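Sister chromatid cohesion protein (Chaetomium thermophilum, PDB 5T8V) probably loads cohesin onto chromatin, this chain being the C-terminal, HEAT-repeat part of the Scc2/Nipped-B loader. Local coordinates at residues A[503-513]-A[596-604]; A[1065-1075]-A[1129-1140]. One frame throughout, in Å; residues are numbered along the deposited sequence.

Interaction 1: A[503-513]-A[596-604]; sequences MVAWTGPYRAT and SYSIILLRS
Ile600 is the knob of an apolar packing, set among Met503, Pro509, Tyr510 and Thr513. Its CD1 methyl makes a CH-pi contact with the Tyr510 ring, 3.7 Å from the centroid and only 6° off the normal. The other branch, CG2, lies 3.8 Å from Tyr510 CZ, so the two arms of the isoleucine span the ring from its centre to its phenol end. CG1 rests on the Pro509 ring, 3.8 Å from Pro509 CB. Met503 is bent at chi2 and chi3, which brings SD to 3.7 Å from Ile599 CG2 and lays the CE methyl against Arg603 CG. Since Trp540 stacks with Tyr510, an alanine in place of the tyrosine would probably leave the Ile600 methyls without their aromatic platform and open a gap beside the tryptophan.

The polar groups of Thr513 and Ser596 are bonded within their own helices. Thr513 OG1 donates to Pro509 O (3.0 Å), from above the carbonyl plane, and that oxygen also accepts the Thr513 amide. The same hydroxyl oxygen lies 3.6 Å from Ser596 CB, while Ser596 OG is bonded to Gln592 O.

Helices 509-520 and 590-602 run at 137° in their contacting segments, closer to antiparallel than perpendicular. Their knob-into-hole packing, with further cover from helix 481-494, is consistent with the stacked helices of a HEAT-repeat solenoid.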
loop_
_atom_site.group_PDB
_atom_site.type_symbol
_atom_site.label_atom_id
_atom_site.label_comp_id
_atom_site.label_asym_id
_atom_site.label_seq_id
_atom_site.Cartn_x
_atom_site.Cartn_y
_atom_site.Cartn_z
ATOM N N MET A 503 -33.913 -6.442 -17.635
ATOM C CA MET A 503 -33.555 -7.449 -16.642
ATOM C C MET A 503 -34.763 -8.282 -16.240
ATOM O O MET A 503 -34.671 -9.511 -16.136
ATOM C CB MET A 503 -32.954 -6.773 -15.410
ATOM C CG MET A 503 -31.658 -6.027 -15.673
ATOM S SD MET A 503 -30.250 -7.126 -15.901
ATOM C CE MET A 503 -30.102 -7.835 -14.271
ATOM N N VAL A 504 -35.902 -7.631 -16.006
ATOM C CA VAL A 504 -37.106 -8.314 -15.548
ATOM C C VAL A 504 -37.924 -8.777 -16.747
ATOM O O VAL A 504 -39.088 -9.166 -16.603
ATOM C CB VAL A 504 -37.941 -7.403 -14.628
ATOM C CG1 VAL A 504 -37.115 -6.964 -13.427
ATOM C CG2 VAL A 504 -38.464 -6.190 -15.396
ATOM N N ALA A 505 -37.321 -8.742 -17.934
ATOM C CA ALA A 505 -38.029 -9.128 -19.145
ATOM C C ALA A 505 -38.510 -10.572 -19.051
ATOM O O ALA A 505 -37.900 -11.417 -18.391
ATOM C CB ALA A 505 -37.125 -8.956 -20.363
ATOM N N TRP A 506 -39.624 -10.848 -19.734
ATOM C CA TRP A 506 -40.230 -12.174 -19.682
ATOM C C TRP A 506 -39.293 -13.245 -20.223
ATOM O O TRP A 506 -39.310 -14.383 -19.741
ATOM C CB TRP A 506 -41.542 -12.170 -20.466
ATOM C CG TRP A 506 -42.275 -13.466 -20.428
ATOM C CD1 TRP A 506 -42.649 -14.228 -21.493
ATOM C CD2 TRP A 506 -42.723 -14.160 -19.259
ATOM N NE1 TRP A 506 -43.307 -15.354 -21.060
ATOM C CE2 TRP A 506 -43.365 -15.335 -19.691
ATOM C CE3 TRP A 506 -42.644 -13.900 -17.888
ATOM C CZ2 TRP A 506 -43.925 -16.250 -18.803
ATOM C CZ3 TRP A 506 -43.199 -14.804 -17.011
ATOM C CH2 TRP A 506 -43.832 -15.966 -17.468
ATOM N N THR A 507 -38.476 -12.909 -21.221
ATOM C CA THR A 507 -37.525 -13.847 -21.803
ATOM C C THR A 507 -36.088 -13.508 -21.430
ATOM O O THR A 507 -35.158 -13.889 -22.148
ATOM C CB THR A 507 -37.672 -13.879 -23.324
ATOM O OG1 THR A 507 -37.325 -12.599 -23.868
ATOM C CG2 THR A 507 -39.100 -14.221 -23.718
ATOM N N GLY A 508 -35.890 -12.806 -20.315
ATOM C CA GLY A 508 -34.585 -12.332 -19.928
ATOM C C GLY A 508 -33.869 -13.261 -18.965
ATOM O O GLY A 508 -34.125 -14.470 -18.924
ATOM N N PRO A 509 -32.954 -12.706 -18.161
ATOM C CA PRO A 509 -32.117 -13.573 -17.312
ATOM C C PRO A 509 -32.892 -14.315 -16.238
ATOM O O PRO A 509 -32.601 -15.489 -15.982
ATOM C CB PRO A 509 -31.098 -12.593 -16.714
ATOM C CG PRO A 509 -31.755 -11.259 -16.794
ATOM C CD PRO A 509 -32.582 -11.286 -18.035
ATOM N N TYR A 510 -33.859 -13.667 -15.582
ATOM C CA TYR A 510 -34.652 -14.365 -14.575
ATOM C C TYR A 510 -35.326 -15.595 -15.171
ATOM O O TYR A 510 -35.261 -16.695 -14.605
ATOM C CB TYR A 510 -35.694 -13.419 -13.980
ATOM C CG TYR A 510 -35.135 -12.458 -12.959
ATOM C CD1 TYR A 510 -35.005 -12.832 -11.629
ATOM C CD2 TYR A 510 -34.738 -11.179 -13.321
ATOM C CE1 TYR A 510 -34.493 -11.961 -10.692
ATOM C CE2 TYR A 510 -34.225 -10.299 -12.388
ATOM C CZ TYR A 510 -34.106 -10.697 -11.076
ATOM O OH TYR A 510 -33.597 -9.828 -10.145
ATOM N N ARG A 511 -35.972 -15.426 -16.326
ATOM C CA ARG A 511 -36.603 -16.549 -17.008
ATOM C C ARG A 511 -35.611 -17.680 -17.244
ATOM O O ARG A 511 -35.900 -18.844 -16.950
ATOM C CB ARG A 511 -37.195 -16.078 -18.335
ATOM C CG ARG A 511 -38.006 -17.137 -19.071
ATOM C CD ARG A 511 -39.419 -17.252 -18.527
ATOM N NE ARG A 511 -40.390 -17.258 -19.617
ATOM C CZ ARG A 511 -40.859 -18.351 -20.208
ATOM N NH1 ARG A 511 -40.463 -19.555 -19.815
ATOM N NH2 ARG A 511 -41.734 -18.239 -21.197
ATOM N N ALA A 512 -34.436 -17.357 -17.789
ATOM C CA ALA A 512 -33.460 -18.392 -18.118
ATOM C C ALA A 512 -32.997 -19.127 -16.867
ATOM O O ALA A 512 -32.922 -20.362 -16.848
ATOM C CB ALA A 512 -32.269 -17.778 -18.851
ATOM N N THR A 513 -32.678 -18.379 -15.807
ATOM C CA THR A 513 -32.246 -19.006 -14.564
ATOM C C THR A 513 -33.318 -19.946 -14.030
ATOM O O THR A 513 -33.032 -21.091 -13.656
ATOM C CB THR A 513 -31.907 -17.934 -13.528
ATOM O OG1 THR A 513 -30.938 -17.029 -14.071
ATOM C CG2 THR A 513 -31.342 -18.563 -12.265
ATOM N N SER A 596 -26.585 -15.663 -16.976
ATOM C CA SER A 596 -27.820 -14.971 -16.624
ATOM C C SER A 596 -27.807 -14.545 -15.164
ATOM O O SER A 596 -27.953 -13.358 -14.839
ATOM C CB SER A 596 -29.021 -15.873 -16.909
ATOM O OG SER A 596 -29.104 -16.183 -18.287
ATOM N N TYR A 597 -27.622 -15.509 -14.261
ATOM C CA TYR A 597 -27.642 -15.189 -12.841
ATOM C C TYR A 597 -26.541 -14.201 -12.478
ATOM O O TYR A 597 -26.741 -13.342 -11.613
ATOM C CB TYR A 597 -27.516 -16.468 -12.012
ATOM C CG TYR A 597 -27.670 -16.224 -10.531
ATOM C CD1 TYR A 597 -28.889 -15.820 -10.000
ATOM C CD2 TYR A 597 -26.601 -16.387 -9.667
ATOM C CE1 TYR A 597 -29.035 -15.586 -8.651
ATOM C CE2 TYR A 597 -26.739 -16.156 -8.315
ATOM C CZ TYR A 597 -27.959 -15.754 -7.813
ATOM O OH TYR A 597 -28.102 -15.524 -6.464
ATOM N N SER A 598 -25.381 -14.293 -13.131
ATOM C CA SER A 598 -24.312 -13.339 -12.857
ATOM C C SER A 598 -24.717 -11.929 -13.271
ATOM O O SER A 598 -24.444 -10.960 -12.551
ATOM C CB SER A 598 -23.035 -13.767 -13.576
ATOM O OG SER A 598 -22.665 -15.088 -13.216
ATOM N N ILE A 599 -25.366 -11.793 -14.428
ATOM C CA ILE A 599 -25.891 -10.493 -14.836
ATOM C C ILE A 599 -26.861 -9.969 -13.787
ATOM O O ILE A 599 -26.818 -8.790 -13.414
ATOM C CB ILE A 599 -26.553 -10.601 -16.223
ATOM C CG1 ILE A 599 -25.490 -10.834 -17.297
ATOM C CG2 ILE A 599 -27.338 -9.341 -16.555
ATOM C CD1 ILE A 599 -26.030 -11.465 -18.563
ATOM N N ILE A 600 -27.749 -10.832 -13.291
ATOM C CA ILE A 600 -28.651 -10.419 -12.220
ATOM C C ILE A 600 -27.857 -9.922 -11.018
ATOM O O ILE A 600 -28.212 -8.914 -10.392
ATOM C CB ILE A 600 -29.594 -11.576 -11.846
ATOM C CG1 ILE A 600 -30.547 -11.863 -13.011
ATOM C CG2 ILE A 600 -30.388 -11.243 -10.581
ATOM C CD1 ILE A 600 -31.354 -13.122 -12.856
ATOM N N LEU A 601 -26.766 -10.612 -10.680
ATOM C CA LEU A 601 -25.982 -10.230 -9.511
ATOM C C LEU A 601 -25.322 -8.871 -9.702
ATOM O O LEU A 601 -25.237 -8.082 -8.755
ATOM C CB LEU A 601 -24.931 -11.300 -9.212
ATOM C CG LEU A 601 -25.443 -12.601 -8.590
ATOM C CD1 LEU A 601 -24.319 -13.611 -8.510
ATOM C CD2 LEU A 601 -26.038 -12.364 -7.203
ATOM N N LEU A 602 -24.840 -8.579 -10.913
ATOM C CA LEU A 602 -24.198 -7.289 -11.144
ATOM C C LEU A 602 -25.116 -6.124 -10.811
ATOM O O LEU A 602 -24.626 -5.032 -10.511
ATOM C CB LEU A 602 -23.731 -7.173 -12.594
ATOM C CG LEU A 602 -22.554 -8.060 -13.007
ATOM C CD1 LEU A 602 -22.260 -7.874 -14.482
ATOM C CD2 LEU A 602 -21.314 -7.760 -12.176
ATOM N N ARG A 603 -26.430 -6.330 -10.854
ATOM C CA ARG A 603 -27.395 -5.301 -10.502
ATOM C C ARG A 603 -27.949 -5.479 -9.096
ATOM O O ARG A 603 -28.873 -4.757 -8.711
ATOM C CB ARG A 603 -28.541 -5.292 -11.515
ATOM C CG ARG A 603 -28.085 -5.227 -12.964
ATOM C CD ARG A 603 -27.205 -4.017 -13.236
ATOM N NE ARG A 603 -27.887 -2.765 -12.927
ATOM C CZ ARG A 603 -27.422 -1.562 -13.243
ATOM N NH1 ARG A 603 -26.271 -1.442 -13.887
ATOM N NH2 ARG A 603 -28.111 -0.477 -12.923
ATOM N N SER A 604 -27.416 -6.424 -8.327
ATOM C CA SER A 604 -27.825 -6.589 -6.944
ATOM C C SER A 604 -27.176 -5.515 -6.078
ATOM O O SER A 604 -26.156 -4.924 -6.437
ATOM C CB SER A 604 -27.447 -7.975 -6.423
ATOM O OG SER A 604 -26.049 -8.078 -6.195
#

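Interaction 2: A[1065-1075]-A[1129-1140]; sequences PILETMVLRSL and ITRIATSTQDDH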
loop_
_atom_site.group_PDB
_atom_site.type_symbol
_atom_site.label_atom_id
_atom_site.label_comp_id
_atom_site.label_asym_id
_atom_site.label_seq_id
_atom_site.Cartn_x
_atom_site.Cartn_y
_atom_site.Cartn_z
ATOM N N PRO A 1065 32.630 43.572 -3.603
ATOM C CA PRO A 1065 32.348 42.128 -3.744
ATOM C C PRO A 1065 33.135 41.421 -4.841
ATOM O O PRO A 1065 33.653 40.323 -4.606
ATOM C CB PRO A 1065 30.838 42.102 -4.024
ATOM C CG PRO A 1065 30.323 43.359 -3.431
ATOM C CD PRO A 1065 31.394 44.374 -3.648
ATOM N N ILE A 1066 33.223 41.996 -6.041
ATOM C CA ILE A 1066 33.756 41.246 -7.180
ATOM C C ILE A 1066 35.247 40.970 -6.995
ATOM O O ILE A 1066 35.711 39.831 -7.142
ATOM C CB ILE A 1066 33.468 41.988 -8.502
ATOM C CG1 ILE A 1066 34.002 41.198 -9.702
ATOM C CG2 ILE A 1066 34.055 43.400 -8.503
ATOM C CD1 ILE A 1066 33.317 39.866 -9.918
ATOM N N LEU A 1067 36.021 41.998 -6.669
ATOM C CA LEU A 1067 37.462 41.813 -6.580
ATOM C C LEU A 1067 37.904 41.231 -5.243
ATOM O O LEU A 1067 39.094 40.945 -5.077
ATOM C CB LEU A 1067 38.189 43.132 -6.865
ATOM C CG LEU A 1067 37.715 44.434 -6.215
ATOM C CD1 LEU A 1067 38.251 44.550 -4.814
ATOM C CD2 LEU A 1067 38.153 45.616 -7.057
ATOM N N GLU A 1068 36.985 41.035 -4.295
ATOM C CA GLU A 1068 37.262 40.158 -3.164
ATOM C C GLU A 1068 36.826 38.727 -3.441
ATOM O O GLU A 1068 37.341 37.799 -2.804
ATOM C CB GLU A 1068 36.594 40.686 -1.887
ATOM C CG GLU A 1068 35.090 40.510 -1.799
ATOM C CD GLU A 1068 34.498 41.215 -0.586
ATOM O OE1 GLU A 1068 35.267 41.844 0.172
ATOM O OE2 GLU A 1068 33.267 41.142 -0.389
ATOM N N THR A 1069 35.899 38.527 -4.383
ATOM C CA THR A 1069 35.715 37.204 -4.966
ATOM C C THR A 1069 36.983 36.757 -5.679
ATOM O O THR A 1069 37.377 35.587 -5.593
ATOM C CB THR A 1069 34.533 37.207 -5.940
ATOM O OG1 THR A 1069 33.337 37.587 -5.250
ATOM C CG2 THR A 1069 34.337 35.831 -6.572
ATOM N N MET A 1070 37.643 37.681 -6.385
ATOM C CA MET A 1070 38.909 37.348 -7.036
ATOM C C MET A 1070 39.933 36.806 -6.043
ATOM O O MET A 1070 40.752 35.953 -6.402
ATOM C CB MET A 1070 39.468 38.578 -7.752
ATOM C CG MET A 1070 38.592 39.100 -8.890
ATOM S SD MET A 1070 38.440 37.950 -10.271
ATOM C CE MET A 1070 36.946 37.055 -9.843
ATOM N N VAL A 1071 39.907 37.283 -4.798
ATOM C CA VAL A 1071 40.836 36.793 -3.783
ATOM C C VAL A 1071 40.331 35.487 -3.177
ATOM O O VAL A 1071 41.093 34.525 -3.003
ATOM C CB VAL A 1071 41.047 37.870 -2.701
ATOM C CG1 VAL A 1071 42.036 37.391 -1.642
ATOM C CG2 VAL A 1071 41.522 39.177 -3.327
ATOM N N LEU A 1072 39.038 35.435 -2.844
ATOM C CA LEU A 1072 38.493 34.252 -2.187
ATOM C C LEU A 1072 38.628 33.016 -3.066
ATOM O O LEU A 1072 38.880 31.917 -2.562
ATOM C CB LEU A 1072 37.027 34.483 -1.818
ATOM C CG LEU A 1072 36.759 35.475 -0.684
ATOM C CD1 LEU A 1072 35.267 35.738 -0.558
ATOM C CD2 LEU A 1072 37.326 34.967 0.634
ATOM N N ARG A 1073 38.456 33.168 -4.379
ATOM C CA ARG A 1073 38.580 32.016 -5.268
ATOM C C ARG A 1073 40.013 31.502 -5.299
ATOM O O ARG A 1073 40.245 30.285 -5.283
ATOM C CB ARG A 1073 38.099 32.385 -6.670
ATOM C CG ARG A 1073 36.590 32.549 -6.762
ATOM C CD ARG A 1073 36.142 33.028 -8.131
ATOM N NE ARG A 1073 34.686 33.006 -8.259
ATOM C CZ ARG A 1073 34.016 33.466 -9.311
ATOM N NH1 ARG A 1073 34.663 33.997 -10.341
ATOM N NH2 ARG A 1073 32.692 33.399 -9.333
ATOM N N SER A 1074 40.987 32.412 -5.329
ATOM C CA SER A 1074 42.387 32.004 -5.269
ATOM C C SER A 1074 42.675 31.245 -3.981
ATOM O O SER A 1074 43.209 30.129 -4.009
ATOM C CB SER A 1074 43.293 33.229 -5.385
ATOM O OG SER A 1074 44.657 32.850 -5.400
ATOM N N LEU A 1075 42.320 31.835 -2.833
ATOM C CA LEU A 1075 42.531 31.141 -1.566
ATOM C C LEU A 1075 41.823 29.793 -1.544
ATOM O O LEU A 1075 42.335 28.831 -0.959
ATOM C CB LEU A 1075 42.049 32.010 -0.403
ATOM C CG LEU A 1075 42.677 33.402 -0.275
ATOM C CD1 LEU A 1075 42.159 34.096 0.975
ATOM C CD2 LEU A 1075 44.198 33.333 -0.255
ATOM N N ILE A 1129 37.616 36.992 6.048
ATOM C CA ILE A 1129 36.843 35.916 5.434
ATOM C C ILE A 1129 35.645 35.574 6.307
ATOM O O ILE A 1129 34.542 35.319 5.806
ATOM C CB ILE A 1129 37.724 34.680 5.175
ATOM C CG1 ILE A 1129 39.029 35.057 4.465
ATOM C CG2 ILE A 1129 36.972 33.702 4.286
ATOM C CD1 ILE A 1129 40.062 33.950 4.467
ATOM N N THR A 1130 35.838 35.573 7.628
ATOM C CA THR A 1130 34.718 35.381 8.545
ATOM C C THR A 1130 33.651 36.446 8.324
ATOM O O THR A 1130 32.463 36.132 8.192
ATOM C CB THR A 1130 35.215 35.411 9.994
ATOM O OG1 THR A 1130 36.144 34.340 10.211
ATOM C CG2 THR A 1130 34.051 35.272 10.978
ATOM N N ARG A 1131 34.059 37.717 8.283
ATOM C CA ARG A 1131 33.107 38.797 8.043
ATOM C C ARG A 1131 32.281 38.531 6.792
ATOM O O ARG A 1131 31.048 38.616 6.817
ATOM C CB ARG A 1131 33.842 40.132 7.923
ATOM C CG ARG A 1131 32.927 41.322 7.641
ATOM C CD ARG A 1131 33.714 42.587 7.358
ATOM N NE ARG A 1131 34.647 42.413 6.246
ATOM C CZ ARG A 1131 34.292 42.368 4.965
ATOM N NH1 ARG A 1131 33.014 42.474 4.617
ATOM N NH2 ARG A 1131 35.216 42.207 4.026
ATOM N N ILE A 1132 32.946 38.209 5.680
ATOM C CA ILE A 1132 32.219 37.950 4.440
ATOM C C ILE A 1132 31.270 36.771 4.617
ATOM O O ILE A 1132 30.160 36.760 4.069
ATOM C CB ILE A 1132 33.205 37.716 3.279
ATOM C CG1 ILE A 1132 34.007 38.991 3.004
ATOM C CG2 ILE A 1132 32.460 37.281 2.016
ATOM C CD1 ILE A 1132 35.151 38.806 2.027
ATOM N N ALA A 1133 31.685 35.764 5.389
ATOM C CA ALA A 1133 30.875 34.558 5.525
ATOM C C ALA A 1133 29.626 34.795 6.365
ATOM O O ALA A 1133 28.600 34.142 6.140
ATOM C CB ALA A 1133 31.712 33.434 6.134
ATOM N N THR A 1134 29.681 35.720 7.324
ATOM C CA THR A 1134 28.604 35.904 8.289
ATOM C C THR A 1134 27.870 37.231 8.110
ATOM O O THR A 1134 27.150 37.661 9.017
ATOM C CB THR A 1134 29.151 35.801 9.713
ATOM O OG1 THR A 1134 30.094 36.856 9.947
ATOM C CG2 THR A 1134 29.835 34.456 9.929
ATOM N N SER A 1135 28.025 37.882 6.958
ATOM C CA SER A 1135 27.383 39.167 6.708
ATOM C C SER A 1135 26.184 39.072 5.779
ATOM O O SER A 1135 25.274 39.901 5.877
ATOM C CB SER A 1135 28.393 40.155 6.114
ATOM O OG SER A 1135 29.430 40.438 7.036
ATOM N N THR A 1136 26.159 38.091 4.880
ATOM C CA THR A 1136 25.057 37.917 3.948
ATOM C C THR A 1136 24.724 36.437 3.843
ATOM O O THR A 1136 25.418 35.578 4.395
ATOM C CB THR A 1136 25.387 38.490 2.562
ATOM O OG1 THR A 1136 26.699 38.072 2.167
ATOM C CG2 THR A 1136 25.316 40.009 2.579
ATOM N N GLN A 1137 23.643 36.145 3.119
ATOM C CA GLN A 1137 23.156 34.782 2.952
ATOM C C GLN A 1137 23.116 34.370 1.485
ATOM O O GLN A 1137 22.356 33.468 1.118
ATOM C CB GLN A 1137 21.771 34.645 3.586
ATOM C CG GLN A 1137 21.413 33.232 4.000
ATOM C CD GLN A 1137 20.327 33.196 5.055
ATOM O OE1 GLN A 1137 20.341 32.343 5.941
ATOM N NE2 GLN A 1137 19.377 34.122 4.968
ATOM N N ASP A 1138 23.924 35.008 0.643
ATOM C CA ASP A 1138 23.949 34.741 -0.786
ATOM C C ASP A 1138 25.161 33.877 -1.135
ATOM O O ASP A 1138 25.929 33.453 -0.270
ATOM C CB ASP A 1138 23.946 36.057 -1.571
ATOM C CG ASP A 1138 24.925 37.072 -1.015
ATOM O OD1 ASP A 1138 25.953 36.657 -0.442
ATOM O OD2 ASP A 1138 24.660 38.286 -1.145
ATOM N N ASP A 1139 25.330 33.616 -2.434
ATOM C CA ASP A 1139 26.357 32.679 -2.883
ATOM C C ASP A 1139 27.756 33.153 -2.503
ATOM O O ASP A 1139 28.635 32.336 -2.206
ATOM C CB ASP A 1139 26.252 32.477 -4.394
ATOM C CG ASP A 1139 25.035 31.668 -4.789
ATOM O OD1 ASP A 1139 24.729 30.677 -4.091
ATOM O OD2 ASP A 1139 24.382 32.025 -5.793
ATOM N N HIS A 1140 27.988 34.466 -2.524
ATOM C CA HIS A 1140 29.296 34.994 -2.151
ATOM C C HIS A 1140 29.678 34.551 -0.742
ATOM O O HIS A 1140 30.764 33.992 -0.514
ATOM C CB HIS A 1140 29.275 36.518 -2.259
ATOM C CG HIS A 1140 30.632 37.143 -2.266
ATOM N ND1 HIS A 1140 30.958 38.222 -1.471
ATOM C CD2 HIS A 1140 31.747 36.844 -2.971
ATOM C CE1 HIS A 1140 32.216 38.559 -1.687
ATOM N NE2 HIS A 1140 32.718 37.739 -2.593
#
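Glu1068 OE1 is approached by Arg1131 and by Ile1132, and the other oxygen of the carboxylate, OE2, by His1140. The arginine makes a long salt bridge, NH2 standing 3.9 Å from OE1, which lies at the edge of the guanidinium and in its plane. Ile1132 brings its CD1 methyl to 3.6 Å from the same oxygen. At the His1140 edge OE2 is 3.1 Å from CE1, with the carboxylate and ring planes 18° apart, and a carboxylate so placed would probably favour a positively charged imidazole. Glu1068 CG sits between the backbone N and the carbonyl carbon (chi1 74°), and the chain then extends across the imidazole edge.

His1140 is a knob in the hole formed by Pro1065, Glu1068, Thr1069 and Leu1072. With its CG trans to the backbone N (chi1 -164°), the ring reaches from the first turn of helix 1139-1154 over helix 1065-1086. The packing is consistent with the HEAT-repeat fold: helices 1115-1133 and 1139-1154, joined by the turn at 1134-1138, lie against helix 1065-1086.

Leu1072 carries the apolar half. Its CD1 meets Ile1132 CD1 tip to tip at 4.0 Å, while CD2 slides past Ile1129, coming 3.9 Å from CG2. Leu1075 CD1 extends the seam to Ile1129 CD1, and Leu1143 lies against Leu1072 as well. In the turn, Thr1136 OG1 donates to Asp1138 OD1 (3.1 Å), the N-cap side chain of helix 1139-1154, which also receives a weak bond from Ala1141 N.

How the interactions relate
Interactions 1 and 2 share no helix and lie on opposite sides of the centre of the chain, their own centres about 82 Å apart. Both join helices distant in sequence within an almost entirely helical solenoid, and each uses a knob-into-hole side chain. Their chemistry follows their surroundings. Interaction 1 is almost wholly buried and apolar, with an aliphatic knob against an aromatic face. Interaction 2 is only partly buried and farther from the chain's centre; its knob is a histidine, and a long ion pair accompanies a leucine-isoleucine seam. The second also engages both arms of a helical hairpin, where the first sets one helix end (Met503) and the next helix's start against helix 590-602 and Arg603 beyond it.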